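Local coordinates for protein aminotransferase, classes I and II (Silicibacter pomeroyi DSS-3, PDB 3H14) that probably transfers amino groups between amino acids and 2-oxo acids, such as L-aspartate and 2-oxoglutarate, with pyridoxal 5'-phosphate as cofactor, at residues R24-E27 with R32-H35; D18-A23 with H35-Q40. All blocks are in the same frame, centred on the assembly; numbering follows the deposited sequence.

Overall arrangement
Both contacts pair helix 17-28 with the chain that follows it, and their centres lie 8 Å apart. Contact 1 joins the last turn or so of the helix (24-27) to 32-35, which enters the short edge strand 34-35 of the four-stranded mixed sheet; contact 2 joins the preceding turns (18-23) to 35-40, the loop that leaves this strand. The chain therefore runs down the helix, turns back and returns alongside it, with the later residues meeting the earlier turns. His35 belongs to both contacts, and Ile33 CG1 packs 4.1 Å from Ala23 O where they touch. The helix is thus fastened to the edge of the smaller sheet of this aminotransferase, whose family has fold type I.

Contact 1 (R24-E27 with R32-H35); sequences RRAE and RIIH
Glu27 and His35 are joined by a His-carboxylate hydrogen bond, at the place where the chain of this fold type I aminotransferase turns back from helix 17-28 to edge strand 34-35. His35 NE2 donates to Glu27 OE2 over 2.7 Å, and at 168° the bond is nearly straight. The two side chains reach for each other from opposite directions. The carboxylate oxygen sits in the plane of the imidazole, at its edge, whereas the ring nitrogen comes to that oxygen 41° out of the carboxylate plane, the two flat groups being turned well away from coplanar. With CG anti to its carbonyl carbon (chi1 -71°) and the chain extended beyond it, Glu27 spans the gap to the ring. The other ring nitrogen, ND1, is held by Glu37 OE2, which would favour a doubly protonated, positively charged imidazole.

A water adds a second polar link: it donates to Glu27 OE2 and accepts from Ile33 N at 2.8 Å, tying the carboxylate to the backbone just before the strand.

Apolar contact lies beside this polar link. Ala26 CB points at Ile33 and meets both CG1 and CD1, while the Glu27 methylene CG lies 4.1 Å from Ile33 CG1. From within the returning segment, Ile33 CG2 rests over one face of the His35 ring, 4.2 Å above its plane and displaced toward the rim.

Contact 2 (D18-A23 with H35-Q40); sequences DVMEAA and HMEVGQ
Met20, a selenomethionine, and Glu37 meet through their aliphatic parts: Met20 CG lies 3.9 Å from Glu37 CG, and the two side chains pass at a slant. The Glu37 side chain owes its position to two torsions. Its CG stands between the backbone N and the carbonyl carbon (chi1 85°), and a bend at chi2 (-69°) folds the carboxylate back toward His35 of its own segment. There OE2 accepts a hydrogen bond from His35 ND1 at 2.6 Å, through its syn lone pair and in the plane of the imidazole. Met20 CG also comes within 4.1 Å of this oxygen, so the methylene flanks a buried carboxylate as well as its stem. On the helix side, chi1 of Met20 (-72°) sets CG anti to the carbonyl carbon and brings it to Glu37.

This is the flank of helix 17-28 against the loop after edge strand 34-35, in the part of the fold built round the four-stranded sheet; Glu37 and Val19 both also touch Ala341 of the neighbouring strand 340-344. No hydrogen bond joins 18-23 to 35-40, and the fit is one of side chains in van der Waals contact; the bond from this helix to His35 comes from Glu27, one turn on from Ala23. An alanine in place of Glu37 would probably leave His35 ND1 without its acceptor and the ring held through NE2 by Glu27, and open a gap beside Met20 CG.

Val19 CB is directed at the loop, and its CG1 approaches Glu37 CG more loosely, at 4.4 Å. One turn further along the helix, Ala23 N donates to Val19 O. Ala23 CB faces the loop too and reaches the imidazole obliquely, 4.0 Å from His35 CE1, the carbon between the two ring nitrogens.

Contact 1 (R24-E27 with R32-H35)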
ATOM      1  N   ARG A  24      10.436   2.782 -20.090  1.00 32.06           N
ATOM      2  CA  ARG A  24       9.819   2.274 -21.325  1.00 32.68           C
ATOM      3  C   ARG A  24      10.608   2.670 -22.568  1.00 32.55           C
ATOM      4  O   ARG A  24      10.830   1.834 -23.444  1.00 32.17           O
ATOM      5  CB  ARG A  24       8.352   2.770 -21.426  1.00 33.09           C
ATOM      6  CG  ARG A  24       7.616   2.412 -22.750  1.00 34.20           C
ATOM      7  CD  ARG A  24       6.398   3.324 -23.055  1.00 36.63           C
ATOM      8  NE  ARG A  24       6.829   4.688 -23.401  1.00 41.53           N
ATOM      9  CZ  ARG A  24       6.546   5.805 -22.709  1.00 44.28           C
ATOM     10  NH1 ARG A  24       5.782   5.780 -21.606  1.00 45.81           N
ATOM     11  NH2 ARG A  24       7.030   6.977 -23.136  1.00 44.23           N
ATOM     12  N   ARG A  25      11.020   3.933 -22.654  1.00 32.83           N
ATOM     13  CA  ARG A  25      11.871   4.397 -23.747  1.00 33.83           C
ATOM     14  C   ARG A  25      13.228   3.673 -23.792  1.00 31.85           C
ATOM     15  O   ARG A  25      13.718   3.337 -24.868  1.00 30.95           O
ATOM     16  CB  ARG A  25      12.109   5.904 -23.664  1.00 34.13           C
ATOM     17  CG  ARG A  25      10.885   6.764 -24.004  1.00 37.17           C
ATOM     18  CD  ARG A  25      11.159   8.260 -23.762  1.00 39.57           C
ATOM     19  NE  ARG A  25      12.480   8.682 -24.265  1.00 45.06           N
ATOM     20  CZ  ARG A  25      13.496   9.170 -23.535  1.00 47.21           C
ATOM     21  NH1 ARG A  25      14.628   9.510 -24.154  1.00 46.75           N
ATOM     22  NH2 ARG A  25      13.409   9.337 -22.205  1.00 50.35           N
ATOM     23  N   ALA A  26      13.835   3.457 -22.627  1.00 30.49           N
ATOM     24  CA  ALA A  26      15.081   2.692 -22.539  1.00 29.58           C
ATOM     25  C   ALA A  26      14.886   1.302 -23.125  1.00 28.78           C
ATOM     26  O   ALA A  26      15.658   0.857 -23.985  1.00 27.65           O
ATOM     27  CB  ALA A  26      15.553   2.585 -21.089  1.00 29.48           C
ATOM     28  N   GLU A  27      13.842   0.619 -22.671  1.00 28.27           N
ATOM     29  CA  GLU A  27      13.573  -0.733 -23.127  1.00 28.92           C
ATOM     30  C   GLU A  27      13.293  -0.763 -24.637  1.00 28.78           C
ATOM     31  O   GLU A  27      13.773  -1.654 -25.324  1.00 28.21           O
ATOM     32  CB  GLU A  27      12.441  -1.349 -22.328  1.00 29.16           C
ATOM     33  CG  GLU A  27      12.825  -1.697 -20.872  1.00 30.49           C
ATOM     34  CD  GLU A  27      11.627  -1.994 -19.954  1.00 30.30           C
ATOM     35  OE1 GLU A  27      10.501  -1.501 -20.241  1.00 31.77           O
ATOM     36  OE2 GLU A  27      11.803  -2.710 -18.932  1.00 29.51           O
ATOM     37  N   ARG A  32      17.857  -3.503 -21.025  1.00 20.95           N
ATOM     38  CA  ARG A  32      17.138  -4.162 -19.953  1.00 20.93           C
ATOM     39  C   ARG A  32      17.310  -3.292 -18.721  1.00 20.92           C
ATOM     40  O   ARG A  32      18.430  -2.962 -18.318  1.00 19.08           O
ATOM     41  CB  ARG A  32      17.601  -5.586 -19.719  1.00 20.78           C
ATOM     42  CG  ARG A  32      17.002  -6.269 -18.479  1.00 21.62           C
ATOM     43  CD  ARG A  32      17.222  -7.703 -18.521  1.00 24.26           C
ATOM     44  NE  ARG A  32      16.881  -8.373 -17.267  1.00 24.03           N
ATOM     45  CZ  ARG A  32      17.718  -8.771 -16.326  1.00 27.43           C
ATOM     46  NH1 ARG A  32      19.042  -8.594 -16.431  1.00 29.15           N
ATOM     47  NH2 ARG A  32      17.222  -9.406 -15.265  1.00 27.78           N
ATOM     48  N   ILE A  33      16.173  -2.893 -18.162  1.00 19.79           N
ATOM     49  CA  ILE A  33      16.101  -2.044 -16.950  1.00 19.40           C
ATOM     50  C   ILE A  33      15.648  -2.897 -15.786  1.00 19.26           C
ATOM     51  O   ILE A  33      14.744  -3.719 -15.945  1.00 19.90           O
ATOM     52  CB  ILE A  33      15.074  -0.899 -17.190  1.00 18.97           C
ATOM     53  CG1 ILE A  33      15.547   0.011 -18.329  1.00 19.51           C
ATOM     54  CG2 ILE A  33      14.795  -0.042 -15.913  1.00 19.38           C
ATOM     55  CD1 ILE A  33      16.981   0.620 -18.126  1.00 17.97           C
ATOM     56  N   ILE A  34      16.237  -2.697 -14.606  1.00 18.59           N
ATOM     57  CA  ILE A  34      15.798  -3.380 -13.407  1.00 18.70           C
ATOM     58  C   ILE A  34      14.749  -2.462 -12.749  1.00 18.75           C
ATOM     59  O   ILE A  34      14.986  -1.278 -12.466  1.00 17.04           O
ATOM     60  CB  ILE A  34      16.950  -3.719 -12.446  1.00 18.96           C
ATOM     61  CG1 ILE A  34      18.007  -4.589 -13.148  1.00 18.27           C
ATOM     62  CG2 ILE A  34      16.393  -4.432 -11.200  1.00 18.75           C
ATOM     63  CD1 ILE A  34      17.509  -5.964 -13.560  1.00 18.35           C
ATOM     64  N   HIS A  35      13.565  -3.028 -12.540  1.00 18.84           N
ATOM     65  CA  HIS A  35      12.382  -2.247 -12.169  1.00 18.46           C
ATOM     66  C   HIS A  35      12.268  -2.306 -10.675  1.00 18.81           C
ATOM     67  O   HIS A  35      11.787  -3.291 -10.147  1.00 17.76           O
ATOM     68  CB  HIS A  35      11.147  -2.802 -12.857  1.00 19.27           C
ATOM     69  CG  HIS A  35      11.029  -2.360 -14.272  1.00 17.18           C
ATOM     70  ND1 HIS A  35      10.404  -1.191 -14.622  1.00 19.83           N
ATOM     71  CD2 HIS A  35      11.506  -2.889 -15.420  1.00 20.21           C
ATOM     72  CE1 HIS A  35      10.483  -1.022 -15.928  1.00 22.88           C
ATOM     73  NE2 HIS A  35      11.160  -2.032 -16.435  1.00 19.94           N
TER
HETATM   74  O   HOH W   1      13.830  -4.117 -19.032  1.00 25.02           O

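Contact 2 (D18-A23 with H35-Q40)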
ATOM      1  N   ASP A  18       7.615  10.178 -14.912  1.00 41.39           N
ATOM      2  CA  ASP A  18       8.870  10.486 -15.625  1.00 41.09           C
ATOM      3  C   ASP A  18       9.767   9.233 -15.774  1.00 40.32           C
ATOM      4  O   ASP A  18      10.176   8.895 -16.878  1.00 39.26           O
ATOM      5  CB  ASP A  18       9.698  11.561 -14.912  1.00 41.33           C
ATOM      6  CG  ASP A  18       9.027  12.924 -14.875  1.00 43.72           C
ATOM      7  OD1 ASP A  18       7.801  13.049 -15.169  1.00 46.18           O
ATOM      8  OD2 ASP A  18       9.755  13.874 -14.494  1.00 45.07           O
ATOM      9  N   VAL A  19      10.070   8.570 -14.656  1.00 39.87           N
ATOM     10  CA  VAL A  19      10.956   7.392 -14.672  1.00 39.75           C
ATOM     11  C   VAL A  19      10.320   6.195 -15.399  1.00 39.19           C
ATOM     12  O   VAL A  19      10.977   5.564 -16.204  1.00 36.98           O
ATOM     13  CB  VAL A  19      11.443   6.971 -13.249  1.00 40.13           C
ATOM     14  CG1 VAL A  19      10.314   6.393 -12.410  1.00 39.99           C
ATOM     15  CG2 VAL A  19      12.583   5.947 -13.348  1.00 40.33           C
HETATM   16  N   MSE A  20       9.053   5.898 -15.128  1.00 38.68           N
HETATM   17  CA  MSE A  20       8.386   4.788 -15.804  1.00 40.82           C
HETATM   18  C   MSE A  20       8.338   4.921 -17.321  1.00 38.40           C
HETATM   19  O   MSE A  20       8.494   3.920 -18.027  1.00 38.37           O
HETATM   20  CB  MSE A  20       6.960   4.616 -15.312  1.00 40.60           C
HETATM   21  CG  MSE A  20       6.886   4.073 -13.945  1.00 42.95           C
HETATM   22 SE   MSE A  20       5.050   4.230 -13.337  1.00 50.59          SE
HETATM   23  CE  MSE A  20       4.584   2.333 -13.327  1.00 42.59           C
ATOM     24  N   GLU A  21       8.094   6.136 -17.807  1.00 36.46           N
ATOM     25  CA  GLU A  21       8.098   6.410 -19.241  1.00 35.40           C
ATOM     26  C   GLU A  21       9.520   6.353 -19.779  1.00 34.33           C
ATOM     27  O   GLU A  21       9.765   5.728 -20.802  1.00 33.39           O
ATOM     28  CB  GLU A  21       7.483   7.787 -19.552  1.00 35.68           C
ATOM     29  N   ALA A  22      10.461   7.006 -19.089  1.00 33.19           N
ATOM     30  CA  ALA A  22      11.870   6.910 -19.466  1.00 32.33           C
ATOM     31  C   ALA A  22      12.340   5.444 -19.461  1.00 31.31           C
ATOM     32  O   ALA A  22      13.166   5.073 -20.280  1.00 30.89           O
ATOM     33  CB  ALA A  22      12.763   7.770 -18.538  1.00 32.71           C
ATOM     34  N   ALA A  23      11.821   4.637 -18.530  1.00 30.12           N
ATOM     35  CA  ALA A  23      12.172   3.210 -18.442  1.00 30.54           C
ATOM     36  C   ALA A  23      11.671   2.466 -19.694  1.00 30.87           C
ATOM     37  O   ALA A  23      12.388   1.653 -20.276  1.00 29.16           O
ATOM     38  CB  ALA A  23      11.599   2.577 -17.174  1.00 29.41           C
ATOM     39  N   HIS A  35      13.565  -3.028 -12.540  1.00 18.84           N
ATOM     40  CA  HIS A  35      12.382  -2.247 -12.169  1.00 18.46           C
ATOM     41  C   HIS A  35      12.268  -2.306 -10.675  1.00 18.81           C
ATOM     42  O   HIS A  35      11.787  -3.291 -10.147  1.00 17.76           O
ATOM     43  CB  HIS A  35      11.147  -2.802 -12.857  1.00 19.27           C
ATOM     44  CG  HIS A  35      11.029  -2.360 -14.272  1.00 17.18           C
ATOM     45  ND1 HIS A  35      10.404  -1.191 -14.622  1.00 19.83           N
ATOM     46  CD2 HIS A  35      11.506  -2.889 -15.420  1.00 20.21           C
ATOM     47  CE1 HIS A  35      10.483  -1.022 -15.928  1.00 22.88           C
ATOM     48  NE2 HIS A  35      11.160  -2.032 -16.435  1.00 19.94           N
HETATM   49  N   MSE A  36      12.835  -1.293 -10.009  1.00 19.78           N
HETATM   50  CA  MSE A  36      12.731  -1.108  -8.554  1.00 23.23           C
HETATM   51  C   MSE A  36      11.807   0.057  -8.177  1.00 21.54           C
HETATM   52  O   MSE A  36      11.841   0.554  -7.051  1.00 20.95           O
HETATM   53  CB  MSE A  36      14.130  -0.954  -7.935  1.00 23.32           C
HETATM   54  CG  MSE A  36      14.926  -2.197  -8.106  1.00 26.51           C
HETATM   55 SE   MSE A  36      16.696  -2.106  -7.241  1.00 36.09          SE
HETATM   56  CE  MSE A  36      16.910  -3.974  -6.862  1.00 31.29           C
ATOM     57  N   GLU A  37      10.944   0.430  -9.106  1.00 21.02           N
ATOM     58  CA  GLU A  37      10.031   1.567  -8.971  1.00 22.36           C
ATOM     59  C   GLU A  37       8.549   1.226  -8.768  1.00 23.51           C
ATOM     60  O   GLU A  37       7.762   2.148  -8.513  1.00 23.00           O
ATOM     61  CB  GLU A  37      10.153   2.517 -10.168  1.00 21.37           C
ATOM     62  CG  GLU A  37       9.328   2.209 -11.473  1.00 22.88           C
ATOM     63  CD  GLU A  37       9.784   0.985 -12.242  1.00 22.65           C
ATOM     64  OE1 GLU A  37      10.515   0.133 -11.682  1.00 17.97           O
ATOM     65  OE2 GLU A  37       9.371   0.853 -13.413  1.00 22.59           O
ATOM     66  N   VAL A  38       8.168  -0.049  -8.900  1.00 24.29           N
ATOM     67  CA  VAL A  38       6.728  -0.399  -8.933  1.00 25.57           C
ATOM     68  C   VAL A  38       6.249  -0.873  -7.587  1.00 25.96           C
ATOM     69  O   VAL A  38       6.966  -1.499  -6.850  1.00 27.04           O
ATOM     70  CB  VAL A  38       6.368  -1.453 -10.002  1.00 26.43           C
ATOM     71  CG1 VAL A  38       4.834  -1.465 -10.217  1.00 26.93           C
ATOM     72  CG2 VAL A  38       7.068  -1.174 -11.354  1.00 26.20           C
ATOM     73  N   GLY A  39       5.019  -0.530  -7.249  1.00 26.38           N
ATOM     74  CA  GLY A  39       4.467  -0.923  -5.994  1.00 27.03           C
ATOM     75  C   GLY A  39       3.500  -2.078  -6.151  1.00 26.91           C
ATOM     76  O   GLY A  39       2.394  -2.001  -5.667  1.00 26.90           O
ATOM     77  N   GLN A  40       3.931  -3.126  -6.840  1.00 26.66           N
ATOM     78  CA  GLN A  40       3.082  -4.280  -7.159  1.00 27.49           C
ATOM     79  C   GLN A  40       3.975  -5.496  -7.228  1.00 26.68           C
ATOM     80  O   GLN A  40       5.143  -5.359  -7.610  1.00 25.99           O
ATOM     81  CB  GLN A  40       2.430  -4.150  -8.536  1.00 27.45           C
ATOM     82  CG  GLN A  40       1.946  -2.774  -8.926  1.00 31.48           C
ATOM     83  CD  GLN A  40       1.526  -2.683 -10.391  1.00 31.25           C
ATOM     84  OE1 GLN A  40       1.977  -3.457 -11.255  1.00 36.76           O
ATOM     85  NE2 GLN A  40       0.659  -1.728 -10.676  1.00 38.54           N
TER